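Local coordinates for protein putative acetyltransferase (Nocardia farcinica, PDB 3D9W) that is an arylamine N-acetyltransferase that probably moves acetyl groups from acetyl-coenzyme A to aromatic amines, at residues Thr104-Met109 and Arg190-Thr195; Val132-Val137 and Tyr147-Gln152; Trp161-Glu166 and Trp177-Phe182. All coordinates share one frame; numbering follows the deposited sequence.

Overall arrangement
All three contacts pair antiparallel strands of one large sheet: contact 2 at an outer end, contact 1 near the middle, contact 3 farther along. The centres of contacts 1 and 2 lie about 13 Å apart. Contact 3 is centred about 11 Å from contact 1 and about 10 Å from contact 2. Contact 1 meets contact 2 through a salt bridge, Arg-190 NH1 to Asp-136 OD2 (2.9 Å), and a probable Tyr-191 OH to Tyr-147 OH hydrogen bond; it meets contact 3 through a probable Arg-190 NE to Gln-181 OE1 hydrogen bond (2.9 Å). Gln-152 N to Leu-165 O (2.8 Å) probably joins contacts 2 and 3. Asp-136 also bonds His-119, consistent with the Asp and His of the family's Cys-His-Asp triad.

Contact 1. Residues Thr104-Met109 and Arg190-Thr195; sequences TGRVTM and RYTFTT
Backbone hydrogen bonds do most of the joining between Thr-104 to Met-109 and Arg-190 to Thr-195, antiparallel with the N-to-C directions of their short strand segments 141° apart. Arg-106 and Thr-192 form the hydrogen-bonded pair: Arg-106 N reaches Thr-192 O at 2.6 Å, nearly along the C=O axis, and Thr-192 N returns to Arg-106 O at 2.9 Å from above the carbonyl plane. Where the first strand ends, Arg-190 O is gripped twice. Thr-108 N approaches it in the carbonyl plane at 2.8 Å with a nearly straight bond (169°), whereas Met-109 N comes from above that plane. At the other end water 2 accepts from Thr-104 N and donates to Thr-194 O.

Side-chain packing is thin and divided between the two faces. Gly-105 faces Phe-193 in a non-hydrogen-bonded pair, its CA 3.6 Å from Phe-193 CB; glycine suits this spot because a CB would crowd Thr-192 O. On the same face Val-107 CG2 lies 4.4 Å from Tyr-191 CB. Both aromatic rings lead off beyond segment 104-109: Phe-193 stacks on Trp-177, and Tyr-191 meets His-119. Across the sheet, Arg-106 CB passes Thr-192 OG1 obliquely at 3.7 Å. The bent Met-109 chain lays SD 3.8 Å from Arg-190 CA.

Several polar ends find partners elsewhere in the chain: Thr-108 OG1 bonds Asp-189, and Arg-190 NE bonds Gln-181 while NH1 forms a salt bridge with Asp-136. Main-chain bonds thus set the register, while the second strand delivers a cation and two aromatic rings to the buried side.

Contact 2. Residues Val132-Val137 and Tyr147-Gln152; sequences VWMCDV and YELRPQ
Met-134 and Tyr-147 lie on the same face of the sheet and cross obliquely, with the methionine CB over the phenol ring. That CB lies 3.5 Å from the centroid of the Tyr-147 ring and 16° off its normal, a CH-pi contact. Tyr-147 holds CG between its backbone N and carbonyl carbon (chi1 57°), which turns the ring in across the neighbouring strand; Asp-136 CB approaches its edge. With CG anti to the carbonyl carbon (chi1 -66°), Met-134 CG comes 3.9 Å from Leu-149 CG, and the bend at chi2 keeps SD against the same leucine atom. Val-132 and Leu-149 point the same way, and CG1 of the valine touches CB of the leucine at 3.5 Å.

On the other face Glu-148 CB sits over the six-membered ring of Trp-133, 4.0 Å from its centroid. The aliphatic base of Glu-148 suits the indole, while its OE1 takes a salt bridge from Arg-150 NE.

Main-chain bonds set this register: Met-134 N to Tyr-147 O is 2.8 Å, Tyr-147 N returns to Met-134 O, and Leu-149 N reaches Val-132 O. Leu-149 then centres an inverse gamma turn.

This is a beta hairpin at the edge of the large sheet, with Asp-136, the probable triad aspartate, just after its first strand.

Contact 3. Residues Trp161-Glu166 and Trp177-Phe182; sequences WRFRLE and WVLHQF
An antiparallel beta hairpin brings Trp-161 to Glu-166 against Trp-177 to Phe-182, the N-to-C directions of the two short segments 162° apart. Two hydrogen-bonded pairs hold it. His-180 N reaches Arg-164 O at 2.7 Å in the carbonyl plane, its return bond being weak, while Glu-166 and Val-178 exchange two bonds, Val-178 N to Glu-166 O measuring 2.9 Å. Phe-182 N adds a bond to Arg-162 O, which also accepts from water 3.

The most distinctive side-chain contact is a cation-pi pair. The Arg-162 chain bends at chi2 and chi3 and lays its guanidinium over the Phe-182 ring, CZ 3.7 Å from the centroid, with the planes 31° apart. Arg-162 NE also forms a salt bridge with Glu-155, which probably offsets its charge.

Phe-163, Leu-165 and Leu-179 share one face with a buried polar member, Gln-181, whose CB lies 3.8 Å from Phe-163 CE1 and whose OE1 bonds Arg-190 NE. Leu-165 CD2 meets the indole edge at Trp-177 CE3, 3.5 Å away. On the opposite face Arg-164 CB packs on His-180 CB (3.7 Å), the Arg-164 guanidinium going on to a cation-pi contact with Trp-187.

Strand 155-158 flanks strand 161-169, bonding Phe-163 through Phe-156, and strand 188-193 lies along the other side, pairing with Leu-179 through Arg-190.

Contact 1. Residues Thr104-Met109 and Arg190-Thr195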
loop_
_atom_site.group_PDB
_atom_site.type_symbol
_atom_site.label_atom_id
_atom_site.label_comp_id
_atom_site.label_asym_id
_atom_site.label_seq_id
_atom_site.Cartn_x
_atom_site.Cartn_y
_atom_site.Cartn_z
ATOM N N THR A 104 -12.166 -3.236 0.479
ATOM C CA THR A 104 -11.621 -2.773 -0.784
ATOM C C THR A 104 -12.117 -1.368 -1.038
ATOM O O THR A 104 -13.283 -1.054 -0.820
ATOM C CB THR A 104 -12.056 -3.651 -1.958
ATOM O OG1 THR A 104 -11.387 -4.913 -1.885
ATOM C CG2 THR A 104 -11.692 -2.987 -3.263
ATOM N N GLY A 105 -11.219 -0.518 -1.505
ATOM C CA GLY A 105 -11.600 0.845 -1.775
ATOM C C GLY A 105 -11.387 1.219 -3.220
ATOM O O GLY A 105 -10.750 0.485 -3.979
ATOM N N ARG A 106 -11.944 2.368 -3.594
ATOM C CA ARG A 106 -11.822 2.906 -4.942
ATOM C C ARG A 106 -10.981 4.169 -4.832
ATOM O O ARG A 106 -11.391 5.141 -4.199
ATOM C CB ARG A 106 -13.188 3.291 -5.513
ATOM C CG ARG A 106 -14.231 2.212 -5.529
ATOM C CD ARG A 106 -15.525 2.793 -6.061
ATOM N NE ARG A 106 -16.678 1.909 -5.901
ATOM C CZ ARG A 106 -16.880 0.799 -6.600
ATOM N NH1 ARG A 106 -16.007 0.413 -7.519
ATOM N NH2 ARG A 106 -17.974 0.089 -6.394
ATOM N N VAL A 107 -9.802 4.158 -5.430
ATOM C CA VAL A 107 -8.977 5.340 -5.380
ATOM C C VAL A 107 -9.622 6.374 -6.287
ATOM O O VAL A 107 -10.180 6.048 -7.328
ATOM C CB VAL A 107 -7.563 5.068 -5.858
ATOM C CG1 VAL A 107 -6.726 6.318 -5.690
ATOM C CG2 VAL A 107 -6.968 3.918 -5.074
ATOM N N THR A 108 -9.560 7.625 -5.871
ATOM C CA THR A 108 -10.149 8.704 -6.633
ATOM C C THR A 108 -9.111 9.787 -6.846
ATOM O O THR A 108 -8.966 10.309 -7.947
ATOM C CB THR A 108 -11.370 9.287 -5.886
ATOM O OG1 THR A 108 -11.035 9.488 -4.511
ATOM C CG2 THR A 108 -12.538 8.342 -5.957
ATOM N N MET A 109 -8.383 10.117 -5.786
ATOM C CA MET A 109 -7.349 11.144 -5.862
ATOM C C MET A 109 -7.845 12.399 -6.555
ATOM O O MET A 109 -7.212 12.889 -7.483
ATOM C CB MET A 109 -6.122 10.616 -6.608
ATOM C CG MET A 109 -5.315 9.637 -5.796
ATOM S SD MET A 109 -4.911 10.349 -4.201
ATOM C CE MET A 109 -4.006 11.871 -4.733
ATOM N N ARG A 190 -8.502 10.850 -1.130
ATOM C CA ARG A 190 -7.600 9.818 -1.589
ATOM C C ARG A 190 -8.460 8.739 -2.233
ATOM O O ARG A 190 -8.401 8.532 -3.443
ATOM C CB ARG A 190 -6.788 9.237 -0.420
ATOM C CG ARG A 190 -5.813 8.138 -0.842
ATOM C CD ARG A 190 -5.116 7.441 0.324
ATOM N NE ARG A 190 -4.010 8.226 0.865
ATOM C CZ ARG A 190 -3.037 7.725 1.622
ATOM N NH1 ARG A 190 -3.032 6.431 1.929
ATOM N NH2 ARG A 190 -2.066 8.515 2.071
ATOM N N TYR A 191 -9.284 8.077 -1.431
ATOM C CA TYR A 191 -10.132 7.014 -1.935
ATOM C C TYR A 191 -11.421 6.870 -1.152
ATOM O O TYR A 191 -11.662 7.588 -0.195
ATOM C CB TYR A 191 -9.369 5.688 -1.877
ATOM C CG TYR A 191 -8.805 5.330 -0.506
ATOM C CD1 TYR A 191 -9.634 5.205 0.613
ATOM C CD2 TYR A 191 -7.436 5.115 -0.332
ATOM C CE1 TYR A 191 -9.109 4.878 1.865
ATOM C CE2 TYR A 191 -6.908 4.788 0.913
ATOM C CZ TYR A 191 -7.745 4.673 2.003
ATOM O OH TYR A 191 -7.208 4.364 3.228
ATOM N N THR A 192 -12.250 5.927 -1.568
ATOM C CA THR A 192 -13.493 5.654 -0.869
ATOM C C THR A 192 -13.574 4.140 -0.667
ATOM O O THR A 192 -12.988 3.382 -1.433
ATOM C CB THR A 192 -14.720 6.081 -1.686
ATOM O OG1 THR A 192 -14.855 5.227 -2.832
ATOM C CG2 THR A 192 -14.591 7.523 -2.127
ATOM N N PHE A 193 -14.282 3.699 0.368
ATOM C CA PHE A 193 -14.428 2.266 0.602
ATOM C C PHE A 193 -15.684 1.912 1.377
ATOM O O PHE A 193 -16.234 2.739 2.104
ATOM C CB PHE A 193 -13.203 1.696 1.330
ATOM C CG PHE A 193 -13.052 2.163 2.749
ATOM C CD1 PHE A 193 -12.414 3.359 3.035
ATOM C CD2 PHE A 193 -13.499 1.377 3.801
ATOM C CE1 PHE A 193 -12.213 3.758 4.347
ATOM C CE2 PHE A 193 -13.305 1.763 5.112
ATOM C CZ PHE A 193 -12.662 2.954 5.391
ATOM N N THR A 194 -16.136 0.676 1.201
ATOM C CA THR A 194 -17.315 0.182 1.888
ATOM C C THR A 194 -16.842 -0.772 2.965
ATOM O O THR A 194 -15.651 -1.045 3.073
ATOM C CB THR A 194 -18.273 -0.572 0.929
ATOM O OG1 THR A 194 -17.651 -1.770 0.445
ATOM C CG2 THR A 194 -18.654 0.318 -0.239
ATOM N N THR A 195 -17.765 -1.284 3.765
ATOM C CA THR A 195 -17.373 -2.198 4.817
ATOM C C THR A 195 -17.696 -3.632 4.471
ATOM O O THR A 195 -17.815 -4.489 5.344
ATOM C CB THR A 195 -18.045 -1.837 6.132
ATOM O OG1 THR A 195 -19.448 -1.685 5.913
ATOM C CG2 THR A 195 -17.459 -0.552 6.687
HETATM O O HOH W 1 -16.050 -0.291 -2.081
HETATM O O HOH W 2 -15.169 -3.321 1.482
#

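Contact 2. Residues Val132-Val137 and Tyr147-Gln152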
loop_
_atom_site.group_PDB
_atom_site.type_symbol
_atom_site.label_atom_id
_atom_site.label_comp_id
_atom_site.label_asym_id
_atom_site.label_seq_id
_atom_site.Cartn_x
_atom_site.Cartn_y
_atom_site.Cartn_z
ATOM N N VAL A 132 -12.207 -0.211 16.169
ATOM C CA VAL A 132 -11.870 -0.758 14.864
ATOM C C VAL A 132 -10.784 0.083 14.203
ATOM O O VAL A 132 -10.916 1.301 14.088
ATOM C CB VAL A 132 -13.104 -0.763 13.961
ATOM C CG1 VAL A 132 -12.743 -1.250 12.576
ATOM C CG2 VAL A 132 -14.178 -1.636 14.584
ATOM N N TRP A 133 -9.709 -0.563 13.769
ATOM C CA TRP A 133 -8.630 0.164 13.126
ATOM C C TRP A 133 -8.442 -0.186 11.659
ATOM O O TRP A 133 -8.463 -1.359 11.272
ATOM C CB TRP A 133 -7.327 -0.049 13.887
ATOM C CG TRP A 133 -7.458 0.381 15.291
ATOM C CD1 TRP A 133 -7.849 -0.384 16.353
ATOM C CD2 TRP A 133 -7.292 1.707 15.789
ATOM N NE1 TRP A 133 -7.940 0.388 17.486
ATOM C CE2 TRP A 133 -7.602 1.678 17.169
ATOM C CE3 TRP A 133 -6.916 2.921 15.204
ATOM C CZ2 TRP A 133 -7.544 2.815 17.975
ATOM C CZ3 TRP A 133 -6.860 4.053 15.999
ATOM C CH2 TRP A 133 -7.174 3.992 17.377
ATOM N N MET A 134 -8.270 0.853 10.846
ATOM C CA MET A 134 -8.061 0.692 9.417
ATOM C C MET A 134 -6.575 0.744 9.145
ATOM O O MET A 134 -5.917 1.723 9.481
ATOM C CB MET A 134 -8.755 1.811 8.650
ATOM C CG MET A 134 -10.260 1.769 8.747
ATOM S SD MET A 134 -10.856 0.215 8.111
ATOM C CE MET A 134 -10.220 0.309 6.425
ATOM N N CYS A 135 -6.041 -0.319 8.556
ATOM C CA CYS A 135 -4.619 -0.358 8.227
ATOM C C CYS A 135 -4.432 -0.314 6.713
ATOM O O CYS A 135 -4.747 -1.266 5.998
ATOM C CB CYS A 135 -3.963 -1.613 8.814
ATOM S SG CYS A 135 -4.013 -1.698 10.633
ATOM N N ASP A 136 -3.948 0.825 6.232
ATOM C CA ASP A 136 -3.690 1.016 4.813
ATOM C C ASP A 136 -2.176 0.991 4.654
ATOM O O ASP A 136 -1.503 2.023 4.663
ATOM C CB ASP A 136 -4.268 2.348 4.349
ATOM C CG ASP A 136 -4.083 2.565 2.873
ATOM O OD1 ASP A 136 -3.904 1.552 2.167
ATOM O OD2 ASP A 136 -4.121 3.737 2.422
ATOM N N VAL A 137 -1.643 -0.211 4.523
ATOM C CA VAL A 137 -0.206 -0.386 4.417
ATOM C C VAL A 137 0.320 -0.562 3.001
ATOM O O VAL A 137 1.521 -0.739 2.804
ATOM C CB VAL A 137 0.251 -1.608 5.267
ATOM C CG1 VAL A 137 0.037 -1.329 6.754
ATOM C CG2 VAL A 137 -0.524 -2.856 4.844
ATOM N N TYR A 147 -5.674 4.268 11.262
ATOM C CA TYR A 147 -6.656 5.274 11.611
ATOM C C TYR A 147 -7.942 4.575 12.029
ATOM O O TYR A 147 -8.383 3.625 11.387
ATOM C CB TYR A 147 -6.907 6.240 10.450
ATOM C CG TYR A 147 -7.347 5.622 9.146
ATOM C CD1 TYR A 147 -6.417 5.168 8.216
ATOM C CD2 TYR A 147 -8.698 5.569 8.807
ATOM C CE1 TYR A 147 -6.820 4.690 6.978
ATOM C CE2 TYR A 147 -9.113 5.092 7.577
ATOM C CZ TYR A 147 -8.172 4.656 6.664
ATOM O OH TYR A 147 -8.593 4.203 5.435
ATOM N N GLU A 148 -8.517 5.038 13.132
ATOM C CA GLU A 148 -9.737 4.456 13.670
ATOM C C GLU A 148 -10.895 4.522 12.681
ATOM O O GLU A 148 -11.060 5.517 11.968
ATOM C CB GLU A 148 -10.102 5.165 14.975
ATOM C CG GLU A 148 -11.451 4.779 15.546
ATOM C CD GLU A 148 -11.561 5.077 17.030
ATOM O OE1 GLU A 148 -11.212 6.210 17.442
ATOM O OE2 GLU A 148 -12.001 4.178 17.783
ATOM N N LEU A 149 -11.701 3.465 12.635
ATOM C CA LEU A 149 -12.830 3.430 11.713
ATOM C C LEU A 149 -14.051 4.178 12.248
ATOM O O LEU A 149 -15.085 3.562 12.487
ATOM C CB LEU A 149 -13.233 1.979 11.407
ATOM C CG LEU A 149 -13.928 1.648 10.077
ATOM C CD1 LEU A 149 -15.220 0.919 10.355
ATOM C CD2 LEU A 149 -14.187 2.910 9.259
ATOM N N ARG A 150 -13.937 5.493 12.432
ATOM C CA ARG A 150 -15.062 6.301 12.914
ATOM C C ARG A 150 -15.040 7.697 12.282
ATOM O O ARG A 150 -13.997 8.183 11.873
ATOM C CB ARG A 150 -15.020 6.447 14.434
ATOM C CG ARG A 150 -13.950 7.399 14.919
ATOM C CD ARG A 150 -13.995 7.557 16.422
ATOM N NE ARG A 150 -12.869 8.346 16.912
ATOM C CZ ARG A 150 -12.768 9.666 16.802
ATOM N NH1 ARG A 150 -13.733 10.364 16.217
ATOM N NH2 ARG A 150 -11.695 10.288 17.272
ATOM N N PRO A 151 -16.201 8.361 12.209
ATOM C CA PRO A 151 -16.299 9.699 11.623
ATOM C C PRO A 151 -15.297 10.680 12.222
ATOM O O PRO A 151 -15.264 10.881 13.438
ATOM C CB PRO A 151 -17.737 10.097 11.929
ATOM C CG PRO A 151 -18.459 8.801 11.893
ATOM C CD PRO A 151 -17.527 7.888 12.650
ATOM N N GLN A 152 -14.483 11.286 11.359
ATOM C CA GLN A 152 -13.481 12.257 11.788
ATOM C C GLN A 152 -13.344 13.313 10.698
ATOM O O GLN A 152 -12.335 13.388 10.001
ATOM C CB GLN A 152 -12.128 11.568 12.036
ATOM C CG GLN A 152 -12.144 10.544 13.177
ATOM C CD GLN A 152 -10.818 9.817 13.342
ATOM O OE1 GLN A 152 -9.791 10.425 13.659
ATOM N NE2 GLN A 152 -10.837 8.506 13.123
#

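Contact 3. Residues Trp161-Glu166 and Trp177-Phe182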
loop_
_atom_site.group_PDB
_atom_site.type_symbol
_atom_site.label_atom_id
_atom_site.label_comp_id
_atom_site.label_asym_id
_atom_site.label_seq_id
_atom_site.Cartn_x
_atom_site.Cartn_y
_atom_site.Cartn_z
ATOM N N TRP A 161 1.391 13.809 8.905
ATOM C CA TRP A 161 0.557 13.905 7.720
ATOM C C TRP A 161 -0.873 14.156 8.170
ATOM O O TRP A 161 -1.344 13.519 9.103
ATOM C CB TRP A 161 0.685 12.616 6.914
ATOM C CG TRP A 161 2.128 12.272 6.649
ATOM C CD1 TRP A 161 3.011 11.695 7.524
ATOM C CD2 TRP A 161 2.881 12.585 5.470
ATOM N NE1 TRP A 161 4.265 11.639 6.962
ATOM C CE2 TRP A 161 4.213 12.181 5.703
ATOM C CE3 TRP A 161 2.559 13.173 4.243
ATOM C CZ2 TRP A 161 5.225 12.348 4.751
ATOM C CZ3 TRP A 161 3.564 13.338 3.300
ATOM C CH2 TRP A 161 4.882 12.926 3.561
ATOM N N ARG A 162 -1.546 15.095 7.511
ATOM C CA ARG A 162 -2.909 15.477 7.864
ATOM C C ARG A 162 -3.987 14.745 7.064
ATOM O O ARG A 162 -3.885 14.617 5.843
ATOM C CB ARG A 162 -3.057 16.985 7.686
ATOM C CG ARG A 162 -1.974 17.786 8.398
ATOM C CD ARG A 162 -1.599 19.058 7.632
ATOM N NE ARG A 162 -2.739 19.956 7.447
ATOM C CZ ARG A 162 -2.726 21.034 6.664
ATOM N NH1 ARG A 162 -1.624 21.342 5.991
ATOM N NH2 ARG A 162 -3.806 21.807 6.552
ATOM N N PHE A 163 -5.025 14.288 7.769
ATOM C CA PHE A 163 -6.138 13.554 7.173
ATOM C C PHE A 163 -7.505 13.968 7.722
ATOM O O PHE A 163 -7.616 14.809 8.622
ATOM C CB PHE A 163 -5.989 12.048 7.419
ATOM C CG PHE A 163 -4.733 11.455 6.863
ATOM C CD1 PHE A 163 -4.664 11.055 5.539
ATOM C CD2 PHE A 163 -3.614 11.293 7.672
ATOM C CE1 PHE A 163 -3.490 10.496 5.025
ATOM C CE2 PHE A 163 -2.440 10.739 7.171
ATOM C CZ PHE A 163 -2.378 10.339 5.843
ATOM N N ARG A 164 -8.534 13.329 7.162
ATOM C CA ARG A 164 -9.941 13.524 7.512
ATOM C C ARG A 164 -10.687 12.267 7.088
ATOM O O ARG A 164 -10.657 11.894 5.920
ATOM C CB ARG A 164 -10.554 14.704 6.749
ATOM C CG ARG A 164 -10.198 16.082 7.249
ATOM C CD ARG A 164 -10.743 17.145 6.289
ATOM N NE ARG A 164 -10.285 18.487 6.654
ATOM C CZ ARG A 164 -10.435 19.576 5.900
ATOM N NH1 ARG A 164 -11.040 19.489 4.715
ATOM N NH2 ARG A 164 -9.980 20.756 6.337
ATOM N N LEU A 165 -11.338 11.608 8.036
ATOM C CA LEU A 165 -12.109 10.418 7.716
ATOM C C LEU A 165 -13.557 10.884 7.664
ATOM O O LEU A 165 -14.057 11.523 8.597
ATOM C CB LEU A 165 -11.948 9.336 8.788
ATOM C CG LEU A 165 -11.914 7.893 8.271
ATOM C CD1 LEU A 165 -12.370 6.958 9.372
ATOM C CD2 LEU A 165 -12.813 7.728 7.060
ATOM N N GLU A 166 -14.230 10.557 6.574
ATOM C CA GLU A 166 -15.604 10.973 6.392
ATOM C C GLU A 166 -16.523 9.783 6.160
ATOM O O GLU A 166 -16.149 8.845 5.459
ATOM C CB GLU A 166 -15.638 11.914 5.205
ATOM C CG GLU A 166 -16.952 12.550 4.891
ATOM C CD GLU A 166 -16.730 13.879 4.199
ATOM O OE1 GLU A 166 -16.191 14.792 4.875
ATOM O OE2 GLU A 166 -17.068 14.003 2.994
ATOM N N TRP A 177 -17.145 5.360 3.022
ATOM C CA TRP A 177 -16.116 6.118 3.707
ATOM C C TRP A 177 -15.197 6.827 2.734
ATOM O O TRP A 177 -14.929 6.329 1.640
ATOM C CB TRP A 177 -15.285 5.207 4.606
ATOM C CG TRP A 177 -16.068 4.511 5.659
ATOM C CD1 TRP A 177 -16.763 3.340 5.533
ATOM C CD2 TRP A 177 -16.233 4.933 7.008
ATOM N NE1 TRP A 177 -17.349 3.004 6.729
ATOM C CE2 TRP A 177 -17.038 3.967 7.653
ATOM C CE3 TRP A 177 -15.778 6.035 7.741
ATOM C CZ2 TRP A 177 -17.397 4.070 9.000
ATOM C CZ3 TRP A 177 -16.132 6.141 9.074
ATOM C CH2 TRP A 177 -16.937 5.160 9.694
ATOM N N VAL A 178 -14.710 7.993 3.146
ATOM C CA VAL A 178 -13.806 8.781 2.324
ATOM C C VAL A 178 -12.656 9.306 3.173
ATOM O O VAL A 178 -12.863 10.080 4.108
ATOM C CB VAL A 178 -14.521 9.995 1.702
ATOM C CG1 VAL A 178 -13.705 10.535 0.544
ATOM C CG2 VAL A 178 -15.919 9.615 1.257
ATOM N N LEU A 179 -11.443 8.874 2.855
ATOM C CA LEU A 179 -10.271 9.340 3.575
ATOM C C LEU A 179 -9.712 10.524 2.793
ATOM O O LEU A 179 -9.540 10.437 1.580
ATOM C CB LEU A 179 -9.223 8.234 3.652
ATOM C CG LEU A 179 -8.023 8.595 4.520
ATOM C CD1 LEU A 179 -8.445 8.549 5.978
ATOM C CD2 LEU A 179 -6.882 7.629 4.260
ATOM N N HIS A 180 -9.439 11.627 3.483
ATOM C CA HIS A 180 -8.906 12.826 2.835
ATOM C C HIS A 180 -7.467 13.072 3.263
ATOM O O HIS A 180 -7.167 13.041 4.440
ATOM C CB HIS A 180 -9.738 14.055 3.217
ATOM C CG HIS A 180 -11.144 14.032 2.701
ATOM N ND1 HIS A 180 -11.486 14.505 1.453
ATOM C CD2 HIS A 180 -12.296 13.612 3.275
ATOM C CE1 HIS A 180 -12.791 14.383 1.282
ATOM N NE2 HIS A 180 -13.306 13.843 2.372
ATOM N N GLN A 181 -6.577 13.331 2.314
ATOM C CA GLN A 181 -5.183 13.590 2.651
ATOM C C GLN A 181 -4.810 14.973 2.160
ATOM O O GLN A 181 -5.371 15.441 1.178
ATOM C CB GLN A 181 -4.270 12.570 1.975
ATOM C CG GLN A 181 -4.325 12.634 0.463
ATOM C CD GLN A 181 -3.181 11.902 -0.202
ATOM O OE1 GLN A 181 -2.896 10.754 0.119
ATOM N NE2 GLN A 181 -2.523 12.565 -1.145
ATOM N N PHE A 182 -3.871 15.624 2.847
ATOM C CA PHE A 182 -3.398 16.954 2.456
ATOM C C PHE A 182 -2.086 16.769 1.705
ATOM O O PHE A 182 -1.190 16.080 2.185
ATOM C CB PHE A 182 -3.160 17.836 3.680
ATOM C CG PHE A 182 -2.903 19.272 3.340
ATOM C CD1 PHE A 182 -3.947 20.107 2.943
ATOM C CD2 PHE A 182 -1.608 19.780 3.355
ATOM C CE1 PHE A 182 -3.702 21.426 2.558
ATOM C CE2 PHE A 182 -1.347 21.106 2.972
ATOM C CZ PHE A 182 -2.398 21.928 2.571
HETATM O O HOH W 3 -1.703 13.313 4.239
#